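Local coordinates for interferon (Danio rerio, PDB 3PIV), which probably acts as a secreted type I interferon, a helical cytokine that engages a cell-surface receptor in antiviral defence, at residues P34-S37 against R38-L42; F54-L57 against T58-I62; K117-F120 against R121-K125; E135-E138 against Q139-R142; V144-H147 against L148-M151. One frame throughout, in Å; residues are numbered along the deposited sequence.

Contact 1 of 5, residues P34-S37 against R38-L42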
loop_
_atom_site.group_PDB
_atom_site.type_symbol
_atom_site.label_atom_id
_atom_site.label_comp_id
_atom_site.label_asym_id
_atom_site.label_seq_id
_atom_site.Cartn_x
_atom_site.Cartn_y
_atom_site.Cartn_z
ATOM N N PRO A 34 13.783 3.356 -2.474
ATOM C CA PRO A 34 13.467 3.951 -1.171
ATOM C C PRO A 34 12.135 3.466 -0.591
ATOM O O PRO A 34 11.177 3.218 -1.328
ATOM C CB PRO A 34 13.386 5.444 -1.487
ATOM C CG PRO A 34 14.297 5.618 -2.664
ATOM C CD PRO A 34 14.150 4.375 -3.474
ATOM N N PHE A 35 12.093 3.353 0.729
ATOM C CA PHE A 35 10.936 2.845 1.452
ATOM C C PHE A 35 10.866 3.586 2.783
ATOM O O PHE A 35 11.880 3.707 3.476
ATOM C CB PHE A 35 11.082 1.331 1.701
ATOM C CG PHE A 35 9.975 0.758 2.539
ATOM C CD1 PHE A 35 8.732 0.494 1.979
ATOM C CD2 PHE A 35 10.151 0.543 3.889
ATOM C CE1 PHE A 35 7.704 0.006 2.741
ATOM C CE2 PHE A 35 9.111 0.050 4.659
ATOM C CZ PHE A 35 7.894 -0.221 4.081
ATOM N N PRO A 36 9.677 4.083 3.162
ATOM C CA PRO A 36 9.654 4.917 4.369
ATOM C C PRO A 36 9.586 4.132 5.693
ATOM O O PRO A 36 8.643 4.306 6.449
ATOM C CB PRO A 36 8.387 5.763 4.177
ATOM C CG PRO A 36 7.449 4.843 3.405
ATOM C CD PRO A 36 8.339 3.933 2.559
ATOM N N SER A 37 10.597 3.324 5.985
ATOM C CA SER A 37 10.651 2.569 7.245
ATOM C C SER A 37 10.629 3.481 8.475
ATOM O O SER A 37 10.056 3.151 9.503
ATOM C CB SER A 37 11.902 1.692 7.272
ATOM O OG SER A 37 12.966 2.355 6.610
ATOM N N ARG A 38 11.279 4.623 8.354
ATOM C CA ARG A 38 11.187 5.697 9.326
ATOM C C ARG A 38 9.722 5.952 9.702
ATOM O O ARG A 38 9.336 5.932 10.874
ATOM C CB ARG A 38 11.765 6.932 8.645
ATOM C CG ARG A 38 12.427 6.551 7.300
ATOM C CD ARG A 38 11.948 7.391 6.113
ATOM N NE ARG A 38 10.582 7.885 6.246
ATOM C CZ ARG A 38 10.063 8.805 5.428
ATOM N NH1 ARG A 38 10.810 9.283 4.437
ATOM N NH2 ARG A 38 8.811 9.254 5.582
ATOM N N LEU A 39 8.903 6.172 8.683
ATOM C CA LEU A 39 7.483 6.459 8.865
ATOM C C LEU A 39 6.757 5.300 9.536
ATOM O O LEU A 39 5.968 5.497 10.459
ATOM C CB LEU A 39 6.854 6.742 7.501
ATOM C CG LEU A 39 5.660 7.678 7.356
ATOM C CD1 LEU A 39 4.694 7.075 6.351
ATOM C CD2 LEU A 39 4.986 7.980 8.685
ATOM N N TYR A 40 7.017 4.083 9.070
ATOM C CA TYR A 40 6.317 2.929 9.602
ATOM C C TYR A 40 6.655 2.717 11.075
ATOM O O TYR A 40 5.789 2.327 11.861
ATOM C CB TYR A 40 6.630 1.669 8.786
ATOM C CG TYR A 40 5.686 1.475 7.637
ATOM C CD1 TYR A 40 4.488 0.785 7.808
ATOM C CD2 TYR A 40 5.957 2.021 6.397
ATOM C CE1 TYR A 40 3.603 0.621 6.759
ATOM C CE2 TYR A 40 5.071 1.864 5.340
ATOM C CZ TYR A 40 3.904 1.163 5.530
ATOM O OH TYR A 40 3.034 1.005 4.492
ATOM N N THR A 41 7.914 2.971 11.438
ATOM C CA THR A 41 8.345 2.884 12.839
ATOM C C THR A 41 7.473 3.818 13.672
ATOM O O THR A 41 6.895 3.397 14.677
ATOM C CB THR A 41 9.851 3.251 13.014
ATOM O OG1 THR A 41 10.670 2.236 12.423
ATOM C CG2 THR A 41 10.215 3.381 14.485
ATOM N N LEU A 42 7.365 5.073 13.228
ATOM C CA LEU A 42 6.484 6.052 13.864
ATOM C C LEU A 42 5.041 5.546 13.970
ATOM O O LEU A 42 4.424 5.643 15.022
ATOM C CB LEU A 42 6.533 7.375 13.100
ATOM C CG LEU A 42 5.477 8.460 13.356
ATOM C CD1 LEU A 42 5.686 9.134 14.697
ATOM C CD2 LEU A 42 5.502 9.499 12.240
#
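Phe35 and Tyr40 meet on the packed side of this helix start, with Phe35 CZ 3.7 Å from Tyr40 CE2. Their ring planes are only 11° from parallel but slid so far apart, with centroids 5.4 Å from each other, that there is little true stacking. Phe35 gets there by turning CG anti to the backbone N (chi1 175°), which brings the ring end back although its CB points off. Pro36 fills in beside them, its CB 3.8 Å from Leu39 CB, and the Tyr40 hydroxyl is fixed by a hydrogen bond to His147 of helix 134-158. Helix 37-44 starts here: Pro36 sits at the N-cap position and is also the centre of an inverse gamma turn, Ser37 N bonding to Phe35 O at 2.8 Å. Pro36 O then accepts from Tyr40 N at 3.1 Å. The solvent side is looser. There the Arg38 chain bends at chi2 and chi3 and folds back, so that Pro36 CB rests 3.5 Å above one face of the guanidinium, toward its rim. Exposed Thr41 sends OG1 to Ser37 O at 3.1 Å, and its N bonds to the same oxygen.

Contact 2 of 5, residues F54-L57 against T58-I62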
loop_
_atom_site.group_PDB
_atom_site.type_symbol
_atom_site.label_atom_id
_atom_site.label_comp_id
_atom_site.label_asym_id
_atom_site.label_seq_id
_atom_site.Cartn_x
_atom_site.Cartn_y
_atom_site.Cartn_z
ATOM N N PHE A 54 -3.976 5.910 8.713
ATOM C CA PHE A 54 -2.763 5.595 7.960
ATOM C C PHE A 54 -2.924 4.363 7.073
ATOM O O PHE A 54 -2.355 4.294 5.979
ATOM C CB PHE A 54 -1.582 5.360 8.909
ATOM C CG PHE A 54 -0.296 5.017 8.192
ATOM C CD1 PHE A 54 0.479 6.013 7.619
ATOM C CD2 PHE A 54 0.114 3.692 8.053
ATOM C CE1 PHE A 54 1.659 5.706 6.937
ATOM C CE2 PHE A 54 1.305 3.369 7.376
ATOM C CZ PHE A 54 2.076 4.375 6.820
ATOM N N LEU A 55 -3.664 3.369 7.557
ATOM C CA LEU A 55 -3.891 2.179 6.752
ATOM C C LEU A 55 -4.767 2.539 5.545
ATOM O O LEU A 55 -4.492 2.107 4.431
ATOM C CB LEU A 55 -4.518 1.065 7.570
ATOM C CG LEU A 55 -3.561 0.373 8.536
ATOM C CD1 LEU A 55 -4.337 -0.559 9.445
ATOM C CD2 LEU A 55 -2.467 -0.389 7.776
ATOM N N VAL A 56 -5.791 3.353 5.770
ATOM C CA VAL A 56 -6.660 3.765 4.673
ATOM C C VAL A 56 -5.884 4.567 3.647
ATOM O O VAL A 56 -5.992 4.293 2.459
ATOM C CB VAL A 56 -7.863 4.591 5.129
ATOM C CG1 VAL A 56 -8.636 5.139 3.900
ATOM C CG2 VAL A 56 -8.767 3.746 5.986
ATOM N N LEU A 57 -5.099 5.540 4.109
ATOM C CA LEU A 57 -4.294 6.364 3.217
ATOM C C LEU A 57 -3.374 5.517 2.355
ATOM O O LEU A 57 -3.347 5.672 1.137
ATOM C CB LEU A 57 -3.459 7.384 4.005
ATOM C CG LEU A 57 -4.211 8.578 4.592
ATOM C CD1 LEU A 57 -3.284 9.354 5.466
ATOM C CD2 LEU A 57 -4.816 9.470 3.478
ATOM N N THR A 58 -2.632 4.616 2.994
ATOM C CA THR A 58 -1.679 3.773 2.293
ATOM C C THR A 58 -2.347 2.776 1.329
ATOM O O THR A 58 -1.893 2.595 0.189
ATOM C CB THR A 58 -0.734 3.038 3.287
ATOM O OG1 THR A 58 -0.266 3.968 4.278
ATOM C CG2 THR A 58 0.450 2.482 2.543
ATOM N N LEU A 59 -3.424 2.139 1.777
ATOM C CA LEU A 59 -4.158 1.237 0.903
ATOM C C LEU A 59 -4.577 1.982 -0.358
ATOM O O LEU A 59 -4.457 1.484 -1.475
ATOM C CB LEU A 59 -5.400 0.675 1.617
ATOM C CG LEU A 59 -5.187 -0.422 2.675
ATOM C CD1 LEU A 59 -6.460 -0.590 3.464
ATOM C CD2 LEU A 59 -4.759 -1.767 2.067
ATOM N N ASP A 60 -5.064 3.192 -0.177
ATOM C CA ASP A 60 -5.607 3.917 -1.310
ATOM C C ASP A 60 -4.489 4.318 -2.260
ATOM O O ASP A 60 -4.685 4.316 -3.474
ATOM C CB ASP A 60 -6.418 5.129 -0.861
ATOM C CG ASP A 60 -7.801 4.759 -0.318
ATOM O OD1 ASP A 60 -8.215 3.589 -0.380
ATOM O OD2 ASP A 60 -8.480 5.668 0.193
ATOM N N HIS A 61 -3.311 4.606 -1.707
ATOM C CA HIS A 61 -2.153 4.971 -2.514
ATOM C C HIS A 61 -1.667 3.792 -3.328
ATOM O O HIS A 61 -1.315 3.935 -4.492
ATOM C CB HIS A 61 -1.005 5.502 -1.633
ATOM C CG HIS A 61 -1.133 6.956 -1.297
ATOM N ND1 HIS A 61 -1.063 7.439 -0.005
ATOM C CD2 HIS A 61 -1.358 8.032 -2.086
ATOM C CE1 HIS A 61 -1.222 8.751 -0.019
ATOM N NE2 HIS A 61 -1.425 9.132 -1.270
ATOM N N ILE A 62 -1.628 2.621 -2.703
ATOM C CA ILE A 62 -1.220 1.414 -3.409
ATOM C C ILE A 62 -2.212 1.104 -4.531
ATOM O O ILE A 62 -1.820 0.796 -5.646
ATOM C CB ILE A 62 -1.131 0.210 -2.454
ATOM C CG1 ILE A 62 0.050 0.386 -1.488
ATOM C CG2 ILE A 62 -0.997 -1.078 -3.245
ATOM C CD1 ILE A 62 0.076 -0.642 -0.332
#
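With Phe54 CG anti to the backbone N (chi1 180°) and Thr58 OG1 anti to its own carbonyl carbon (chi1 -46°), the hydroxyl is tucked between the Phe54 ring and the Phe54 carbonyl one turn back. OG1 stands 3.4 Å above one face of the ring, over its centre, and donates to Phe54 O at 2.7 Å. Thr58 N also bonds to Phe54 O, at 3.0 Å, so one acceptor is gripped twice, from opposite faces of its plane. Two residues further on, Val56 and Asp60 flank each other, with Val56 CG1 3.7 Å from Asp60 OD2. Asp60 OD2 forms a salt bridge with Lys97 and OD1 a hydrogen bond with Ser93, both on helix 79-101. His61 turns its ring back over the preceding turn, ND1 standing 3.1 Å from Leu57 O at an angle too poor for a hydrogen bond; the nearest atom of the His61 side chain is about 3 Å from a bound nickel ion. All of this lies on helix 48-66 of the interferon bundle, mostly buried here. Because the Thr58 proton is spent on the Phe54 carbonyl, the hydroxyl is satisfied inside its own helix and can sit against aromatic carbon.

Contact 3 of 5, residues K117-F120 against R121-K125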
loop_
_atom_site.group_PDB
_atom_site.type_symbol
_atom_site.label_atom_id
_atom_site.label_comp_id
_atom_site.label_asym_id
_atom_site.label_seq_id
_atom_site.Cartn_x
_atom_site.Cartn_y
_atom_site.Cartn_z
ATOM N N LYS A 117 2.186 10.308 1.275
ATOM C CA LYS A 117 1.933 10.857 -0.042
ATOM C C LYS A 117 3.245 11.139 -0.740
ATOM O O LYS A 117 3.456 10.760 -1.835
ATOM C CB LYS A 117 1.150 12.123 0.049
ATOM C CG LYS A 117 0.767 12.646 -1.264
ATOM C CD LYS A 117 0.022 13.916 -1.208
ATOM C CE LYS A 117 -1.079 13.963 -2.238
ATOM N NZ LYS A 117 -1.599 15.329 -2.516
ATOM N N ARG A 118 4.130 11.801 -0.029
ATOM C CA ARG A 118 5.450 12.112 -0.556
ATOM C C ARG A 118 6.169 10.851 -1.074
ATOM O O ARG A 118 6.789 10.855 -2.145
ATOM C CB ARG A 118 6.255 12.792 0.547
ATOM C CG ARG A 118 7.593 13.354 0.145
ATOM C CD ARG A 118 8.250 14.029 1.363
ATOM N NE ARG A 118 7.661 15.336 1.661
ATOM C CZ ARG A 118 7.433 15.800 2.886
ATOM N NH1 ARG A 118 7.724 15.067 3.955
ATOM N NH2 ARG A 118 6.910 17.006 3.043
ATOM N N HIS A 119 6.087 9.764 -0.315
ATOM C CA HIS A 119 6.702 8.524 -0.762
ATOM C C HIS A 119 6.057 7.982 -2.048
ATOM O O HIS A 119 6.745 7.589 -2.987
ATOM C CB HIS A 119 6.671 7.479 0.354
ATOM C CG HIS A 119 6.886 6.080 -0.124
ATOM N ND1 HIS A 119 8.080 5.654 -0.665
ATOM C CD2 HIS A 119 6.060 5.008 -0.144
ATOM C CE1 HIS A 119 7.985 4.375 -0.987
ATOM N NE2 HIS A 119 6.766 3.962 -0.692
ATOM N N PHE A 120 4.734 7.967 -2.109
ATOM C CA PHE A 120 4.087 7.424 -3.295
ATOM C C PHE A 120 4.295 8.300 -4.518
ATOM O O PHE A 120 4.365 7.801 -5.634
ATOM C CB PHE A 120 2.611 7.112 -3.033
ATOM C CG PHE A 120 2.417 5.794 -2.367
ATOM C CD1 PHE A 120 2.244 4.641 -3.126
ATOM C CD2 PHE A 120 2.490 5.687 -0.988
ATOM C CE1 PHE A 120 2.103 3.402 -2.513
ATOM C CE2 PHE A 120 2.355 4.453 -0.360
ATOM C CZ PHE A 120 2.158 3.304 -1.125
ATOM N N ARG A 121 4.421 9.587 -4.303
ATOM C CA ARG A 121 4.810 10.523 -5.335
ATOM C C ARG A 121 6.129 10.132 -5.939
ATOM O O ARG A 121 6.298 10.126 -7.140
ATOM C CB ARG A 121 4.999 11.909 -4.763
ATOM C CG ARG A 121 3.968 12.835 -5.050
ATOM C CD ARG A 121 3.631 12.989 -6.512
ATOM N NE ARG A 121 2.214 13.285 -6.658
ATOM C CZ ARG A 121 1.680 14.277 -7.352
ATOM N NH1 ARG A 121 2.433 15.111 -8.063
ATOM N NH2 ARG A 121 0.358 14.409 -7.336
ATOM N N THR A 122 7.053 9.820 -5.051
ATOM C CA THR A 122 8.396 9.438 -5.477
ATOM C C THR A 122 8.342 8.211 -6.373
ATOM O O THR A 122 9.015 8.146 -7.414
ATOM C CB THR A 122 9.304 9.139 -4.269
ATOM O OG1 THR A 122 9.542 10.349 -3.544
ATOM C CG2 THR A 122 10.620 8.552 -4.720
ATOM N N LEU A 123 7.539 7.235 -5.961
ATOM C CA LEU A 123 7.422 5.985 -6.702
ATOM C C LEU A 123 6.877 6.260 -8.099
ATOM O O LEU A 123 7.393 5.758 -9.082
ATOM C CB LEU A 123 6.502 5.008 -5.966
ATOM C CG LEU A 123 7.002 4.512 -4.611
ATOM C CD1 LEU A 123 5.936 3.655 -3.910
ATOM C CD2 LEU A 123 8.277 3.708 -4.820
ATOM N N LYS A 124 5.828 7.061 -8.184
ATOM C CA LYS A 124 5.270 7.404 -9.486
ATOM C C LYS A 124 6.324 8.132 -10.348
ATOM O O LYS A 124 6.474 7.853 -11.543
ATOM C CB LYS A 124 4.021 8.261 -9.311
ATOM C CG LYS A 124 3.253 8.509 -10.605
ATOM C CD LYS A 124 2.369 7.316 -10.963
ATOM C CE LYS A 124 1.809 7.441 -12.373
ATOM N NZ LYS A 124 1.207 8.793 -12.613
ATOM N N LYS A 125 7.058 9.058 -9.733
ATOM C CA LYS A 125 8.108 9.775 -10.436
ATOM C C LYS A 125 9.121 8.819 -11.036
ATOM O O LYS A 125 9.540 8.987 -12.176
ATOM C CB LYS A 125 8.824 10.753 -9.504
ATOM C CG LYS A 125 9.936 11.510 -10.211
ATOM C CD LYS A 125 10.562 12.572 -9.327
ATOM C CE LYS A 125 11.355 13.565 -10.168
ATOM N NZ LYS A 125 12.228 14.454 -9.347
#
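Helix 111-129, one of the bundle helices of this type I interferon, brings His119 and Leu123 together one turn apart on its inward side. His119 carries CG anti to the backbone N (chi1 162°), which sends the imidazole outward from the axis and slightly toward the next turn, where one face meets Leu123. Leu123 CG is 4.1 Å from the ring centroid and 28° off the ring normal, a CH-pi contact, and the closest approach is Leu123 CD1 to His119 NE2 at 3.3 Å. That nitrogen is also hydrogen-bonded to His147 NE2 of helix 134-158, so the imidazole is held by a polar bond as well as by the leucine. The same methyl has a second aromatic neighbour: the Phe120 ring stands alongside Leu123, with Phe120 CD1 3.9 Å from Leu123 CD1. Beyond the segments, the Phe120 ring packs on Thr58 and Ile62 of helix 48-66. The outer side of the helix is basic. Lys117 is largely stretched out and Arg121 is bent at chi2 and chi3, leaving Lys117 NZ and Arg121 NH2 5.3 Å apart, like charges near each other but not touching. Beside Arg118, Thr122 doubles its grip on the preceding turn: N and OG1 each bond to Arg118 O at 3.1 Å, one from above the carbonyl plane and one from below.

Contact 4 of 5, residues E135-E138 against Q139-R142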
loop_
_atom_site.group_PDB
_atom_site.type_symbol
_atom_site.label_atom_id
_atom_site.label_comp_id
_atom_site.label_asym_id
_atom_site.label_seq_id
_atom_site.Cartn_x
_atom_site.Cartn_y
_atom_site.Cartn_z
ATOM N N GLU A 135 11.733 -3.199 -15.111
ATOM C CA GLU A 135 12.447 -3.131 -13.828
ATOM C C GLU A 135 11.964 -1.975 -12.957
ATOM O O GLU A 135 12.029 -2.058 -11.737
ATOM C CB GLU A 135 13.970 -3.076 -14.001
ATOM C CG GLU A 135 14.750 -4.232 -13.317
ATOM C CD GLU A 135 14.131 -4.765 -11.993
ATOM O OE1 GLU A 135 13.931 -3.988 -11.019
ATOM O OE2 GLU A 135 13.877 -5.993 -11.926
ATOM N N ALA A 136 11.470 -0.899 -13.570
ATOM C CA ALA A 136 10.818 0.149 -12.786
ATOM C C ALA A 136 9.564 -0.427 -12.125
ATOM O O ALA A 136 9.357 -0.252 -10.925
ATOM C CB ALA A 136 10.477 1.355 -13.634
ATOM N N TRP A 137 8.741 -1.133 -12.902
ATOM C CA TRP A 137 7.555 -1.782 -12.347
ATOM C C TRP A 137 7.924 -2.823 -11.273
ATOM O O TRP A 137 7.260 -2.926 -10.251
ATOM C CB TRP A 137 6.689 -2.407 -13.446
ATOM C CG TRP A 137 5.655 -1.447 -14.002
ATOM C CD1 TRP A 137 5.525 -1.038 -15.299
ATOM C CD2 TRP A 137 4.619 -0.767 -13.263
ATOM N NE1 TRP A 137 4.472 -0.155 -15.416
ATOM C CE2 TRP A 137 3.903 0.026 -14.183
ATOM C CE3 TRP A 137 4.236 -0.753 -11.920
ATOM C CZ2 TRP A 137 2.818 0.823 -13.795
ATOM C CZ3 TRP A 137 3.163 0.045 -11.536
ATOM C CH2 TRP A 137 2.463 0.814 -12.473
ATOM N N GLU A 138 8.997 -3.572 -11.495
ATOM C CA GLU A 138 9.402 -4.594 -10.539
ATOM C C GLU A 138 9.908 -3.986 -9.234
ATOM O O GLU A 138 9.725 -4.571 -8.165
ATOM C CB GLU A 138 10.426 -5.541 -11.159
ATOM C CG GLU A 138 9.842 -6.421 -12.241
ATOM C CD GLU A 138 8.835 -7.435 -11.701
ATOM O OE1 GLU A 138 8.753 -7.610 -10.462
ATOM O OE2 GLU A 138 8.134 -8.072 -12.517
ATOM N N GLN A 139 10.515 -2.808 -9.311
ATOM C CA GLN A 139 10.853 -2.088 -8.093
ATOM C C GLN A 139 9.572 -1.704 -7.360
ATOM O O GLN A 139 9.452 -1.941 -6.164
ATOM C CB GLN A 139 11.682 -0.850 -8.384
ATOM C CG GLN A 139 13.112 -1.177 -8.713
ATOM C CD GLN A 139 13.761 -2.004 -7.617
ATOM O OE1 GLN A 139 13.997 -1.508 -6.514
ATOM N NE2 GLN A 139 14.060 -3.268 -7.920
ATOM N N ILE A 140 8.611 -1.119 -8.075
ATOM C CA ILE A 140 7.352 -0.743 -7.438
ATOM C C ILE A 140 6.698 -1.961 -6.765
ATOM O O ILE A 140 6.271 -1.892 -5.613
ATOM C CB ILE A 140 6.371 -0.051 -8.429
ATOM C CG1 ILE A 140 6.614 1.462 -8.455
ATOM C CG2 ILE A 140 4.924 -0.302 -8.024
ATOM C CD1 ILE A 140 8.052 1.888 -8.519
ATOM N N ARG A 141 6.647 -3.076 -7.484
ATOM C CA ARG A 141 6.093 -4.309 -6.958
ATOM C C ARG A 141 6.838 -4.785 -5.691
ATOM O O ARG A 141 6.217 -5.159 -4.684
ATOM C CB ARG A 141 6.124 -5.369 -8.051
ATOM C CG ARG A 141 5.603 -6.708 -7.645
ATOM C CD ARG A 141 5.459 -7.583 -8.863
ATOM N NE ARG A 141 5.117 -8.951 -8.514
ATOM C CZ ARG A 141 5.891 -10.000 -8.764
ATOM N NH1 ARG A 141 7.053 -9.831 -9.374
ATOM N NH2 ARG A 141 5.490 -11.214 -8.419
ATOM N N ARG A 142 8.165 -4.766 -5.731
ATOM C CA ARG A 142 8.931 -5.159 -4.544
ATOM C C ARG A 142 8.632 -4.202 -3.382
ATOM O O ARG A 142 8.453 -4.646 -2.252
ATOM C CB ARG A 142 10.429 -5.206 -4.830
ATOM C CG ARG A 142 11.300 -5.575 -3.593
ATOM C CD ARG A 142 10.861 -6.885 -2.956
ATOM N NE ARG A 142 11.567 -7.196 -1.708
ATOM C CZ ARG A 142 11.224 -6.722 -0.510
ATOM N NH1 ARG A 142 10.189 -5.898 -0.389
ATOM N NH2 ARG A 142 11.922 -7.061 0.571
#
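The Arg141 guanidinium is met at its edge by Glu138: OE1 lies almost exactly in the guanidinium plane and accepts from NH1 at 3.0 Å, a salt bridge with an N-H...O angle of 151°. OE1 uses its syn lone pair, yet the carboxylate is turned 79° against the guanidinium, so a single oxygen makes the bond; Glu138 OE2 stays 3.8 Å from NH1 and accepts instead from Trp77 NE1. The arginine chain, extended from CG to NE, comes up alongside the glutamate. A second flat pair is gentler. The Gln139 amide has Glu135 OE1 near its plane, with NE2 to OE1 at 3.2 Å, and the carboxylate and amide planes are turned 48° against each other. On the other side of the helix the Trp137 ring is touched obliquely by Ile140, CZ3 to CG2 at 3.9 Å. The polar ends also serve the end of helix 10-23 and the loop after it: Gln139 NE2 also donates to Asp30 O while OE1 accepts from Glu32 N and Thr33 OG1, and Arg141 NH2 bonds to the carbonyls of Leu21, on the helix, and Gly26, with Tyr28 as a cation-pi partner. Thus this first part of helix 134-158 ties down that connection with its polar face, while Ile140 and Trp137 press on Leu127 of helix 111-129, and Ile140 also on Leu65 of helix 48-66.

Contact 5 of 5, residues V144-H147 against L148-M151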
loop_
_atom_site.group_PDB
_atom_site.type_symbol
_atom_site.label_atom_id
_atom_site.label_comp_id
_atom_site.label_asym_id
_atom_site.label_seq_id
_atom_site.Cartn_x
_atom_site.Cartn_y
_atom_site.Cartn_z
ATOM N N VAL A 144 5.859 -2.396 -2.832
ATOM C CA VAL A 144 4.502 -2.645 -2.346
ATOM C C VAL A 144 4.464 -3.865 -1.421
ATOM O O VAL A 144 3.729 -3.883 -0.430
ATOM C CB VAL A 144 3.518 -2.842 -3.513
ATOM C CG1 VAL A 144 2.197 -3.424 -3.022
ATOM C CG2 VAL A 144 3.284 -1.520 -4.215
ATOM N N LYS A 145 5.254 -4.882 -1.754
ATOM C CA LYS A 145 5.422 -6.035 -0.866
ATOM C C LYS A 145 5.854 -5.570 0.519
ATOM O O LYS A 145 5.295 -5.991 1.522
ATOM C CB LYS A 145 6.444 -7.027 -1.420
ATOM C CG LYS A 145 6.643 -8.265 -0.517
ATOM C CD LYS A 145 7.740 -9.180 -1.042
ATOM C CE LYS A 145 7.780 -10.506 -0.294
ATOM N NZ LYS A 145 8.773 -11.433 -0.901
ATOM N N SER A 146 6.844 -4.684 0.571
ATOM C CA SER A 146 7.284 -4.152 1.856
ATOM C C SER A 146 6.201 -3.370 2.612
ATOM O O SER A 146 6.123 -3.447 3.828
ATOM C CB SER A 146 8.558 -3.325 1.708
ATOM O OG SER A 146 9.686 -4.185 1.691
ATOM N N HIS A 147 5.370 -2.612 1.903
ATOM C CA HIS A 147 4.285 -1.896 2.575
ATOM C C HIS A 147 3.334 -2.912 3.186
ATOM O O HIS A 147 2.884 -2.765 4.324
ATOM C CB HIS A 147 3.503 -1.021 1.585
ATOM C CG HIS A 147 4.200 0.250 1.211
ATOM N ND1 HIS A 147 4.189 1.369 2.012
ATOM C CD2 HIS A 147 4.928 0.574 0.115
ATOM C CE1 HIS A 147 4.890 2.328 1.433
ATOM N NE2 HIS A 147 5.338 1.874 0.276
ATOM N N LEU A 148 3.002 -3.941 2.416
ATOM C CA LEU A 148 2.010 -4.900 2.874
ATOM C C LEU A 148 2.516 -5.611 4.144
ATOM O O LEU A 148 1.736 -5.881 5.056
ATOM C CB LEU A 148 1.670 -5.920 1.780
ATOM C CG LEU A 148 0.921 -5.391 0.538
ATOM C CD1 LEU A 148 0.800 -6.470 -0.517
ATOM C CD2 LEU A 148 -0.455 -4.856 0.924
ATOM N N GLN A 149 3.816 -5.895 4.193
ATOM C CA GLN A 149 4.407 -6.591 5.346
ATOM C C GLN A 149 4.347 -5.720 6.581
ATOM O O GLN A 149 3.911 -6.164 7.620
ATOM C CB GLN A 149 5.848 -7.040 5.054
ATOM C CG GLN A 149 5.906 -8.279 4.190
ATOM C CD GLN A 149 7.240 -8.498 3.518
ATOM O OE1 GLN A 149 8.040 -7.568 3.352
ATOM N NE2 GLN A 149 7.481 -9.737 3.094
ATOM N N ARG A 150 4.725 -4.456 6.449
ATOM C CA ARG A 150 4.674 -3.541 7.582
ATOM C C ARG A 150 3.239 -3.139 7.990
ATOM O O ARG A 150 2.951 -2.993 9.181
ATOM C CB ARG A 150 5.527 -2.307 7.303
ATOM C CG ARG A 150 7.026 -2.597 7.090
ATOM C CD ARG A 150 7.744 -3.076 8.357
ATOM N NE ARG A 150 7.664 -2.137 9.479
ATOM C CZ ARG A 150 8.578 -1.207 9.768
ATOM N NH1 ARG A 150 9.641 -1.061 8.999
ATOM N NH2 ARG A 150 8.414 -0.403 10.810
ATOM N N MET A 151 2.352 -2.948 7.016
ATOM C CA MET A 151 0.958 -2.645 7.328
ATOM C C MET A 151 0.352 -3.702 8.227
ATOM O O MET A 151 -0.416 -3.394 9.110
ATOM C CB MET A 151 0.117 -2.483 6.056
ATOM C CG MET A 151 0.454 -1.217 5.280
ATOM S SD MET A 151 -0.156 -1.283 3.583
ATOM C CE MET A 151 -1.815 -0.633 3.819
HETATM O O HOH W 1 8.849 -4.803 5.008
HETATM O O HOH W 2 10.374 -6.193 3.466
#
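Lys145 with Gln149, and Val144 with Leu148, are neighbours one helical turn apart in the middle of helix 134-158, the last helix of the interferon bundle. Val144 and Leu148 keep abreast, Val144 CG1 being 4.2 Å from Leu148 CD1; the leucine goes on to pack against helix 10-23. Next to them Gln149, stretched beyond CG (chi2 161°), lays its amide across the extended Lys145 chain, with NE2 3.5 Å from Lys145 CE. The amide oxygen is bridged by water. Gln149 OE1 accepts a hydrogen bond from water 2 at 2.7 Å, and that water is bonded to Ser146 OG at 2.8 Å. Water 1 gives a longer link, donating to Ser146 O at 3.3 Å and only weakly to Gln149 OE1. Ser146 OG is also bonded to Arg142. On the buried side Met151 folds back on the preceding turn, with CG 3.0 Å from His147 O, the oxygen that also accepts Met151 N at 2.8 Å. The methionine then packs into helix 48-66, on Leu55 and Leu59. The His147 ring is bonded at both nitrogens, NE2 to His119 NE2 and ND1 to Tyr40 OH. A bond between two imidazole nitrogens needs a donor at one and an acceptor at the other, so at least one of His147 and His119 is probably neutral in this buried place.

How the contacts relate
Going from the N terminus, contact 1 starts helix 37-44, contact 2 lies on helix 48-66, contact 3 on helix 111-129, and contacts 4 and 5 succeed each other on helix 134-158. Each closes nothing longer than a helical turn; they run in series and none nests or crosses. The fold is tied by side chains between them. Contact 1 packs on contact 2 through Leu39 and Phe54 and on contact 3 through Pro36 and His119, and contact 2 on contact 3 through His61 and Phe120. In contact 5, His147 bonds to contacts 1 and 3, and Met151 packs on contact 2. Contact 4 meets contact 3 lightly, by Ile140 against Leu123, and does not touch contacts 1 and 2.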